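MutT/nudix family protein (Streptococcus pneumoniae, PDB 4HFQ) hydrolyses the diphosphate link of UDP-X compounds, among them precursors of peptidoglycan biosynthesis, as a member of the Nudix hydrolase family. Local coordinates at residues K112-E115 with E116-F120; Q158-Q161 with E162-D165; R181-K184 with E185-E188; V102-P106 with T107-L111. All coordinates share one frame; numbering follows the deposited sequence.

How the contacts relate
All four contacts are local and lie in the Nudix domain. Contacts 4 and 1 cap and close helix 106-118, which carries most of the Nudix sequence motif; their centres are about 12 Å apart, and both reach one bound sulfate, through Tyr-104 and, only weakly, Lys-112. Contact 2 lies about 10 Å from contact 1, centre to centre, and touches it: Asn-160 ND2 probably bonds to Glu-116 O at 3.0 Å, while Glu-117 OE2 and Glu-162 OE2 come within 3.1 Å. Contact 3 starts helix 184-194, the last of the chain, its centre about 21 to 22 Å from the others. Glu-113, Glu-116 and Glu-117 fall where the Nudix signature has acids that bind divalent metal ions in relatives.

Contact 1. Residues K112-E115 with E116-F120; sequences KEIE and EETGF. With SO4 (sulfate ion), chain H.
The carboxylate of Glu-116 receives Lys-112 on the syn side of OE2, with NZ 2.8 Å from OE2 and 23° out of the carboxylate plane, while the ring of Phe-120 has Thr-118 OG1 in its plane, at an edge. The lysine extends straight out from the helix as far as CE and then bends (chi4 -77°), which swings NZ over to the acid one turn on and makes a salt bridge. The same ammonium also reaches a sulfate through a weak bond.

At the end of the helix the polar focus is Ile-114 O. It takes the backbone N of Thr-118 in the usual helical way and, from the opposite face of its plane, Thr-118 OG1 at 2.6 Å. With chi1 at 73° the threonine hydroxyl is tucked back over its own helix, beside Ile-114 CG2. OG1 also accepts from Phe-120 N at 3.1 Å, an ST turn, so one hydroxyl links the carbonyl of Ile-114 to the backbone N of Phe-120. Gly-119 has a positive phi, suited to glycine, and gives its N to Glu-115 O at 3.0 Å in a bent bond from above the carbonyl plane. A water joins Glu-115 OE2 to Gly-119 O, weakly at the second.

Glu-113 and Glu-117 lie on one side of the helix, OE1 and OE2 respectively 4.6 Å apart, and Gly-97 N holds Glu-117 OE1. Glu-113, Glu-116 and Glu-117 match the acids of the Nudix signature, consistent with the divalent metal binding of relatives.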
loop_
_atom_site.group_PDB
_atom_site.type_symbol
_atom_site.label_atom_id
_atom_site.label_comp_id
_atom_site.label_asym_id
_atom_site.label_seq_id
_atom_site.Cartn_x
_atom_site.Cartn_y
_atom_site.Cartn_z
ATOM N N LYS A 112 9.352 10.915 -14.519
ATOM C CA LYS A 112 8.340 11.384 -15.459
ATOM C C LYS A 112 7.556 12.541 -14.840
ATOM O O LYS A 112 7.384 13.602 -15.468
ATOM C CB LYS A 112 7.411 10.229 -15.863
ATOM C CG LYS A 112 6.255 10.626 -16.775
ATOM C CD LYS A 112 5.458 9.389 -17.175
ATOM C CE LYS A 112 4.379 9.700 -18.200
ATOM N NZ LYS A 112 3.225 10.351 -17.544
ATOM N N GLU A 113 7.125 12.377 -13.596
ATOM C CA GLU A 113 6.331 13.405 -12.933
ATOM C C GLU A 113 7.149 14.650 -12.634
ATOM O O GLU A 113 6.652 15.762 -12.824
ATOM C CB GLU A 113 5.595 12.836 -11.724
ATOM C CG GLU A 113 4.673 11.741 -12.236
ATOM C CD GLU A 113 3.924 10.975 -11.183
ATOM O OE1 GLU A 113 3.964 11.367 -10.013
ATOM O OE2 GLU A 113 3.281 9.968 -11.547
ATOM N N ILE A 114 8.410 14.493 -12.242
ATOM C CA ILE A 114 9.286 15.669 -12.093
ATOM C C ILE A 114 9.361 16.454 -13.417
ATOM O O ILE A 114 9.212 17.684 -13.433
ATOM C CB ILE A 114 10.694 15.279 -11.656
ATOM C CG1 ILE A 114 10.699 14.764 -10.209
ATOM C CG2 ILE A 114 11.643 16.488 -11.783
ATOM C CD1 ILE A 114 11.982 14.030 -9.875
ATOM N N GLU A 115 9.570 15.765 -14.533
ATOM C CA GLU A 115 9.726 16.493 -15.801
ATOM C C GLU A 115 8.425 17.189 -16.189
ATOM O O GLU A 115 8.436 18.357 -16.605
ATOM C CB GLU A 115 10.204 15.575 -16.929
ATOM C CG GLU A 115 10.606 16.346 -18.192
ATOM C CD GLU A 115 11.337 15.494 -19.215
ATOM O OE1 GLU A 115 11.534 14.295 -18.977
ATOM O OE2 GLU A 115 11.708 16.023 -20.283
ATOM N N GLU A 116 7.305 16.488 -16.056
ATOM C CA GLU A 116 6.003 17.021 -16.444
ATOM C C GLU A 116 5.592 18.216 -15.606
ATOM O O GLU A 116 5.009 19.174 -16.123
ATOM C CB GLU A 116 4.927 15.927 -16.374
ATOM C CG GLU A 116 5.085 14.860 -17.443
ATOM C CD GLU A 116 4.143 13.676 -17.278
ATOM O OE1 GLU A 116 3.577 13.467 -16.187
ATOM O OE2 GLU A 116 3.980 12.944 -18.269
ATOM N N GLU A 117 5.911 18.182 -14.320
ATOM C CA GLU A 117 5.484 19.209 -13.386
ATOM C C GLU A 117 6.488 20.356 -13.284
ATOM O O GLU A 117 6.085 21.526 -13.274
ATOM C CB GLU A 117 5.270 18.589 -11.999
ATOM C CG GLU A 117 4.050 17.685 -11.954
ATOM C CD GLU A 117 3.956 16.852 -10.704
ATOM O OE1 GLU A 117 4.564 17.195 -9.670
ATOM O OE2 GLU A 117 3.237 15.820 -10.787
ATOM N N THR A 118 7.777 20.037 -13.192
ATOM C CA THR A 118 8.780 21.072 -12.913
ATOM C C THR A 118 9.478 21.603 -14.159
ATOM O O THR A 118 10.078 22.690 -14.102
ATOM C CB THR A 118 9.881 20.599 -11.963
ATOM O OG1 THR A 118 10.743 19.693 -12.650
ATOM C CG2 THR A 118 9.310 19.918 -10.705
ATOM N N GLY A 119 9.444 20.842 -15.250
ATOM C CA GLY A 119 10.126 21.214 -16.491
ATOM C C GLY A 119 11.566 20.739 -16.535
ATOM O O GLY A 119 12.300 21.079 -17.472
ATOM N N PHE A 120 11.985 19.970 -15.531
ATOM C CA PHE A 120 13.373 19.519 -15.442
ATOM C C PHE A 120 13.578 18.019 -15.581
ATOM O O PHE A 120 12.785 17.213 -15.069
ATOM C CB PHE A 120 13.978 19.949 -14.117
ATOM C CG PHE A 120 14.266 21.419 -14.037
ATOM C CD1 PHE A 120 13.275 22.314 -13.664
ATOM C CD2 PHE A 120 15.534 21.904 -14.335
ATOM C CE1 PHE A 120 13.535 23.673 -13.595
ATOM C CE2 PHE A 120 15.804 23.269 -14.265
ATOM C CZ PHE A 120 14.802 24.148 -13.891
HETATM S S SO4 H . 1.580 8.088 -20.487
HETATM O O1 SO4 H . 0.175 7.761 -20.815
HETATM O O2 SO4 H . 1.722 9.564 -20.358
HETATM O O3 SO4 H . 1.917 7.441 -19.203
HETATM O O4 SO4 H . 2.465 7.618 -21.566
HETATM O O HOH W 1 12.633 18.792 -20.017
#

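Contact 2. Residues Q158-Q161 with E162-D165; sequences QENQ and EIAD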
loop_
_atom_site.group_PDB
_atom_site.type_symbol
_atom_site.label_atom_id
_atom_site.label_comp_id
_atom_site.label_asym_id
_atom_site.label_seq_id
_atom_site.Cartn_x
_atom_site.Cartn_y
_atom_site.Cartn_z
ATOM N N GLN A 158 8.141 26.059 -16.379
ATOM C CA GLN A 158 7.143 26.872 -17.050
ATOM C C GLN A 158 5.794 26.476 -16.489
ATOM O O GLN A 158 5.458 25.288 -16.420
ATOM C CB GLN A 158 7.172 26.667 -18.570
ATOM C CG GLN A 158 8.451 27.151 -19.255
ATOM C CD GLN A 158 8.372 27.095 -20.771
ATOM O OE1 GLN A 158 7.494 26.440 -21.346
ATOM N NE2 GLN A 158 9.295 27.786 -21.432
ATOM N N GLU A 159 5.028 27.473 -16.066
ATOM C CA GLU A 159 3.648 27.256 -15.676
ATOM C C GLU A 159 2.930 26.448 -16.764
ATOM O O GLU A 159 3.094 26.715 -17.953
ATOM C CB GLU A 159 2.958 28.601 -15.454
ATOM C CG GLU A 159 1.508 28.471 -15.042
ATOM C CD GLU A 159 0.792 29.803 -14.915
ATOM O OE1 GLU A 159 1.412 30.866 -15.156
ATOM O OE2 GLU A 159 -0.403 29.778 -14.578
ATOM N N ASN A 160 2.152 25.450 -16.364
ATOM C CA ASN A 160 1.421 24.629 -17.322
ATOM C C ASN A 160 0.026 24.271 -16.811
ATOM O O ASN A 160 -0.414 24.799 -15.784
ATOM C CB ASN A 160 2.239 23.386 -17.750
ATOM C CG ASN A 160 2.571 22.452 -16.593
ATOM O OD1 ASN A 160 1.769 22.235 -15.688
ATOM N ND2 ASN A 160 3.761 21.859 -16.651
ATOM N N GLN A 161 -0.671 23.381 -17.514
ATOM C CA GLN A 161 -2.059 23.084 -17.178
ATOM C C GLN A 161 -2.187 22.396 -15.813
ATOM O O GLN A 161 -3.226 22.483 -15.149
ATOM C CB GLN A 161 -2.738 22.294 -18.305
ATOM C CG GLN A 161 -3.233 23.198 -19.432
ATOM C CD GLN A 161 -3.345 22.511 -20.787
ATOM O OE1 GLN A 161 -3.264 21.284 -20.898
ATOM N NE2 GLN A 161 -3.535 23.313 -21.832
ATOM N N GLU A 162 -1.107 21.750 -15.384
ATOM C CA GLU A 162 -1.081 21.062 -14.099
ATOM C C GLU A 162 -0.563 21.929 -12.943
ATOM O O GLU A 162 -1.138 21.903 -11.854
ATOM C CB GLU A 162 -0.258 19.775 -14.211
ATOM C CG GLU A 162 -0.241 18.975 -12.921
ATOM C CD GLU A 162 0.642 17.737 -12.948
ATOM O OE1 GLU A 162 1.318 17.439 -13.971
ATOM O OE2 GLU A 162 0.644 17.051 -11.906
ATOM N N ILE A 163 0.520 22.663 -13.188
ATOM C CA ILE A 163 1.262 23.348 -12.127
ATOM C C ILE A 163 1.277 24.868 -12.327
ATOM O O ILE A 163 1.706 25.364 -13.379
ATOM C CB ILE A 163 2.719 22.821 -12.025
ATOM C CG1 ILE A 163 2.748 21.298 -11.794
ATOM C CG2 ILE A 163 3.521 23.581 -10.969
ATOM C CD1 ILE A 163 2.172 20.815 -10.474
ATOM N N ALA A 164 0.809 25.582 -11.300
ATOM C CA ALA A 164 0.782 27.055 -11.307
ATOM C C ALA A 164 2.117 27.676 -10.925
ATOM O O ALA A 164 2.496 28.715 -11.464
ATOM C CB ALA A 164 -0.302 27.568 -10.374
ATOM N N ASP A 165 2.832 27.072 -9.984
ATOM C CA ASP A 165 4.053 27.683 -9.466
ATOM C C ASP A 165 4.982 26.641 -8.877
ATOM O O ASP A 165 4.548 25.547 -8.489
ATOM C CB ASP A 165 3.709 28.765 -8.422
ATOM C CG ASP A 165 4.810 29.824 -8.257
ATOM O OD1 ASP A 165 5.789 29.840 -9.024
ATOM O OD2 ASP A 165 4.680 30.642 -7.318
#
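Asn-160 OD1 is gripped by two backbone donors, Ile-163 N at 2.8 Å and Glu-162 N at 2.9 Å, which approach from opposite faces of the amide plane. Neither lies exactly in that plane, and the bond from Ile-163 is the straighter of the two. The side chain folds back over its own backbone (chi1 61°), and this carries the amide oxygen into the bend of the chain. The bond from Glu-162 closes an Asx turn, a role for which the short side chain of asparagine is well suited. Its other end, ND2, makes a weak bond to Glu-116 O at the end of the Nudix helix.

The bend is closed on its main-chain side as well, because Asn-160 N donates to Ile-163 O at 3.0 Å, in the carbonyl plane and nearly straight. Glu-159 lays its aliphatic part alongside, with CG 3.5 Å from Ile-163 O and 3.7 Å from Ala-164 O, while its carboxylate extends onward. Beyond the bend, Ile-163 turns inward onto Val-85, and Ala-164 with Asp-165 forms a classic beta bulge opposite Arg-86.

Asparagine thus satisfies the amides of Glu-162, just before strand 163-170, and of Ile-163, its first residue, and ties the turn weakly to the helix end. The arrangement also puts a further acid, Glu-162, beside Glu-117; any part in binding ions is only possible.

Contact 3. Residues R181-K184 with E185-E188; sequences RITK and EQIE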
loop_
_atom_site.group_PDB
_atom_site.type_symbol
_atom_site.label_atom_id
_atom_site.label_comp_id
_atom_site.label_asym_id
_atom_site.label_seq_id
_atom_site.Cartn_x
_atom_site.Cartn_y
_atom_site.Cartn_z
ATOM N N ARG A 181 -1.230 15.243 0.393
ATOM C CA ARG A 181 -0.051 14.898 -0.418
ATOM C C ARG A 181 1.255 14.893 0.354
ATOM O O ARG A 181 2.121 14.041 0.103
ATOM C CB ARG A 181 0.069 15.834 -1.621
ATOM C CG ARG A 181 -1.142 15.764 -2.523
ATOM C CD ARG A 181 -1.107 16.791 -3.635
ATOM N NE ARG A 181 -2.423 16.823 -4.252
ATOM C CZ ARG A 181 -2.907 17.832 -4.959
ATOM N NH1 ARG A 181 -2.162 18.901 -5.185
ATOM N NH2 ARG A 181 -4.132 17.759 -5.472
ATOM N N ILE A 182 1.410 15.824 1.298
ATOM C CA ILE A 182 2.585 15.867 2.151
ATOM C C ILE A 182 2.266 16.725 3.360
ATOM O O ILE A 182 1.553 17.729 3.229
ATOM C CB ILE A 182 3.852 16.395 1.402
ATOM C CG1 ILE A 182 5.135 15.877 2.063
ATOM C CG2 ILE A 182 3.836 17.928 1.257
ATOM C CD1 ILE A 182 5.379 14.379 1.919
ATOM N N THR A 183 2.769 16.319 4.515
ATOM C CA THR A 183 2.548 17.099 5.739
ATOM C C THR A 183 3.852 17.707 6.247
ATOM O O THR A 183 4.952 17.263 5.899
ATOM C CB THR A 183 1.918 16.265 6.879
ATOM O OG1 THR A 183 2.879 15.327 7.372
ATOM C CG2 THR A 183 0.658 15.517 6.423
ATOM N N LYS A 184 3.731 18.672 7.158
ATOM C CA LYS A 184 4.907 19.280 7.768
ATOM C C LYS A 184 5.734 18.248 8.530
ATOM O O LYS A 184 6.976 18.244 8.467
ATOM C CB LYS A 184 4.475 20.428 8.687
ATOM C CG LYS A 184 5.642 21.130 9.362
ATOM C CD LYS A 184 5.172 22.395 10.078
ATOM C CE LYS A 184 6.308 23.028 10.849
ATOM N NZ LYS A 184 5.880 24.379 11.315
ATOM N N GLU A 185 5.051 17.350 9.236
ATOM C CA GLU A 185 5.748 16.315 9.956
ATOM C C GLU A 185 6.569 15.438 9.002
ATOM O O GLU A 185 7.703 15.086 9.303
ATOM C CB GLU A 185 4.766 15.454 10.750
ATOM C CG GLU A 185 5.473 14.435 11.608
ATOM C CD GLU A 185 4.542 13.497 12.344
ATOM O OE1 GLU A 185 3.314 13.529 12.113
ATOM O OE2 GLU A 185 5.059 12.705 13.162
ATOM N N GLN A 186 5.991 15.088 7.856
ATOM C CA GLN A 186 6.725 14.284 6.898
ATOM C C GLN A 186 7.935 15.050 6.369
ATOM O O GLN A 186 9.010 14.463 6.258
ATOM C CB GLN A 186 5.810 13.862 5.751
ATOM C CG GLN A 186 4.807 12.772 6.129
ATOM C CD GLN A 186 3.750 12.532 5.075
ATOM O OE1 GLN A 186 3.295 13.447 4.392
ATOM N NE2 GLN A 186 3.363 11.240 4.908
ATOM N N ILE A 187 7.747 16.340 6.041
ATOM C CA ILE A 187 8.855 17.157 5.543
ATOM C C ILE A 187 9.983 17.215 6.575
ATOM O O ILE A 187 11.159 17.106 6.232
ATOM C CB ILE A 187 8.373 18.553 5.112
ATOM C CG1 ILE A 187 7.554 18.399 3.820
ATOM C CG2 ILE A 187 9.564 19.497 4.899
ATOM C CD1 ILE A 187 6.833 19.642 3.359
ATOM N N GLU A 188 9.619 17.350 7.848
ATOM C CA GLU A 188 10.631 17.394 8.898
ATOM C C GLU A 188 11.386 16.072 9.044
ATOM O O GLU A 188 12.613 16.071 9.206
ATOM C CB GLU A 188 10.015 17.878 10.214
ATOM C CG GLU A 188 9.658 19.367 10.141
ATOM C CD GLU A 188 8.914 19.911 11.351
ATOM O OE1 GLU A 188 8.406 19.122 12.163
ATOM O OE2 GLU A 188 8.834 21.159 11.473
#
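The chain is extended at Ile-182 and Thr-183 and turns helical from Lys-184, with Thr-183 O accepting from Ile-187 N at 2.9 Å in the first helical bond.

Thr-183 is the N-cap, and with Gln-186 it forms a capping box. Its OG1, brought round toward the helix start by chi1 of 70°, accepts from Gln-186 N at 3.2 Å. In return Gln-186 OE1, at the end of an extended side chain, takes Thr-183 N at 2.9 Å, the donor 18° out of the amide plane. Glutamine also has an NH2 to offer, which bonds to Gln-137 OE1.

Next to the box, Ile-182 and Ile-187 cross at about a right angle, their CG1 atoms 3.9 Å apart. On the outer side the lysine chain of Lys-184 passes Glu-188, CE 3.2 Å from OE2; NZ stays 4.4 Å from OE2, too far for a salt bridge but probably near enough for a weak attraction.

Arg-181 is bound by Glu-90 in a salt bridge, and Ile-182 rests on Ala-94 and Leu-95 of strand 93-99. Ile-187 packs on Trp-75 of strand 69-78 and on Leu-174 and Leu-177, while Gln-186 borders Phe-136 of helix 133-136.

Contact 4. Residues V102-P106 with T107-L111; sequences VGYSP and TENIL. With SO4 (sulfate ion), chain H.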
loop_
_atom_site.group_PDB
_atom_site.type_symbol
_atom_site.label_atom_id
_atom_site.label_comp_id
_atom_site.label_asym_id
_atom_site.label_seq_id
_atom_site.Cartn_x
_atom_site.Cartn_y
_atom_site.Cartn_z
ATOM N N VAL A 102 0.819 2.729 -14.183
ATOM C CA VAL A 102 1.141 1.436 -14.732
ATOM C C VAL A 102 1.938 1.596 -16.025
ATOM O O VAL A 102 1.607 2.429 -16.886
ATOM C CB VAL A 102 -0.167 0.656 -15.009
ATOM C CG1 VAL A 102 0.101 -0.590 -15.849
ATOM C CG2 VAL A 102 -0.854 0.311 -13.689
ATOM N N GLY A 103 2.987 0.791 -16.176
ATOM C CA GLY A 103 3.835 0.836 -17.361
ATOM C C GLY A 103 5.188 1.481 -17.162
ATOM O O GLY A 103 6.034 1.456 -18.050
ATOM N N TYR A 104 5.377 2.069 -15.981
ATOM C CA TYR A 104 6.651 2.678 -15.578
ATOM C C TYR A 104 7.084 2.077 -14.266
ATOM O O TYR A 104 6.238 1.729 -13.448
ATOM C CB TYR A 104 6.522 4.202 -15.397
ATOM C CG TYR A 104 6.150 4.931 -16.670
ATOM C CD1 TYR A 104 7.124 5.302 -17.596
ATOM C CD2 TYR A 104 4.821 5.211 -16.970
ATOM C CE1 TYR A 104 6.774 5.956 -18.791
ATOM C CE2 TYR A 104 4.471 5.878 -18.143
ATOM C CZ TYR A 104 5.445 6.232 -19.035
ATOM O OH TYR A 104 5.085 6.881 -20.216
ATOM N N SER A 105 8.399 2.025 -14.043
ATOM C CA SER A 105 8.942 1.552 -12.754
ATOM C C SER A 105 8.773 2.655 -11.700
ATOM O O SER A 105 8.361 3.760 -12.017
ATOM C CB SER A 105 10.421 1.211 -12.908
ATOM O OG SER A 105 11.184 2.421 -12.916
ATOM N N PRO A 106 9.073 2.362 -10.427
ATOM C CA PRO A 106 8.875 3.418 -9.443
ATOM C C PRO A 106 9.785 4.621 -9.686
ATOM O O PRO A 106 9.297 5.746 -9.626
ATOM C CB PRO A 106 9.180 2.712 -8.110
ATOM C CG PRO A 106 8.757 1.281 -8.384
ATOM C CD PRO A 106 9.218 1.033 -9.794
ATOM N N THR A 107 11.050 4.385 -10.025
ATOM C CA THR A 107 11.914 5.532 -10.312
ATOM C C THR A 107 11.514 6.212 -11.622
ATOM O O THR A 107 11.567 7.435 -11.725
ATOM C CB THR A 107 13.414 5.191 -10.294
ATOM O OG1 THR A 107 13.727 4.285 -11.362
ATOM C CG2 THR A 107 13.843 4.616 -8.936
ATOM N N GLU A 108 11.109 5.431 -12.627
ATOM C CA GLU A 108 10.668 6.035 -13.886
ATOM C C GLU A 108 9.444 6.913 -13.653
ATOM O O GLU A 108 9.319 7.993 -14.237
ATOM C CB GLU A 108 10.364 4.972 -14.934
ATOM C CG GLU A 108 11.611 4.318 -15.491
ATOM C CD GLU A 108 11.346 2.999 -16.182
ATOM O OE1 GLU A 108 10.180 2.537 -16.269
ATOM O OE2 GLU A 108 12.358 2.398 -16.642
ATOM N N ASN A 109 8.545 6.477 -12.778
ATOM C CA ASN A 109 7.370 7.273 -12.450
ATOM C C ASN A 109 7.737 8.617 -11.839
ATOM O O ASN A 109 7.208 9.643 -12.266
ATOM C CB ASN A 109 6.450 6.487 -11.512
ATOM C CG ASN A 109 5.338 5.775 -12.251
ATOM O OD1 ASN A 109 4.580 6.403 -12.965
ATOM N ND2 ASN A 109 5.226 4.453 -12.068
ATOM N N ILE A 110 8.663 8.643 -10.880
ATOM C CA ILE A 110 8.985 9.930 -10.265
ATOM C C ILE A 110 9.722 10.836 -11.249
ATOM O O ILE A 110 9.469 12.032 -11.265
ATOM C CB ILE A 110 9.689 9.830 -8.880
ATOM C CG1 ILE A 110 9.663 11.195 -8.169
ATOM C CG2 ILE A 110 11.128 9.326 -8.987
ATOM C CD1 ILE A 110 8.292 11.847 -8.075
ATOM N N LEU A 111 10.596 10.275 -12.081
ATOM C CA LEU A 111 11.293 11.106 -13.064
ATOM C C LEU A 111 10.325 11.702 -14.078
ATOM O O LEU A 111 10.474 12.877 -14.464
ATOM C CB LEU A 111 12.392 10.317 -13.771
ATOM C CG LEU A 111 13.516 9.922 -12.812
ATOM C CD1 LEU A 111 14.542 9.045 -13.521
ATOM C CD2 LEU A 111 14.181 11.149 -12.188
HETATM S S SO4 H . 1.580 8.088 -20.487
HETATM O O1 SO4 H . 0.175 7.761 -20.815
HETATM O O2 SO4 H . 1.722 9.564 -20.358
HETATM O O3 SO4 H . 1.917 7.441 -19.203
HETATM O O4 SO4 H . 2.465 7.618 -21.566
#
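Tyr-104 and Asn-109 cross at about a right angle, the phenol ring turned 64° from the amide plane, and they meet where Tyr-104 CB lies 3.6 Å from Asn-109 ND2. The amide lies beside Ser-105 O, against that CB. Its ND2 makes a weak bond to Ser-105 O, which mainly serves Asn-109 N at 2.8 Å, and its OD1 accepts from Glu-101 N. Asparagine, with an acceptor and a donor on one short arm, can thus hold the preceding loop and the first turn together.

Ser-105 and Glu-108 face each other in a capping box. The serine hydroxyl is turned toward the helix (chi1 78°), where OG accepts from Glu-108 N at 3.0 Å. Glu-108, its CG beside its own backbone N and the chain extended beyond, passes OG at 3.2 Å from CG, and OE1 takes Ser-105 N at 2.9 Å. That bond is nearly straight, although the donor stands above the carboxylate plane. Pro-106 follows the cap, a place where its lack of an N-H costs nothing, and its O is bonded by Ile-110 N.

The tyrosine ring leads away from the helix to the sulfate. Its OH donates to O4 at 3.0 Å, and sulfate O3 sits in the ring plane, at the edge, 3.2 Å from CE2. Gln-142 of the second subunit bonds to Gly-103 N and Tyr-104 O. The box satisfies the amides of Glu-108 and Ser-105, and the helix dipole's positive end would probably favour the Glu-108 carboxylate; the phenol, holding a sulfate probably from the crystallisation liquor, could donate to an anion here.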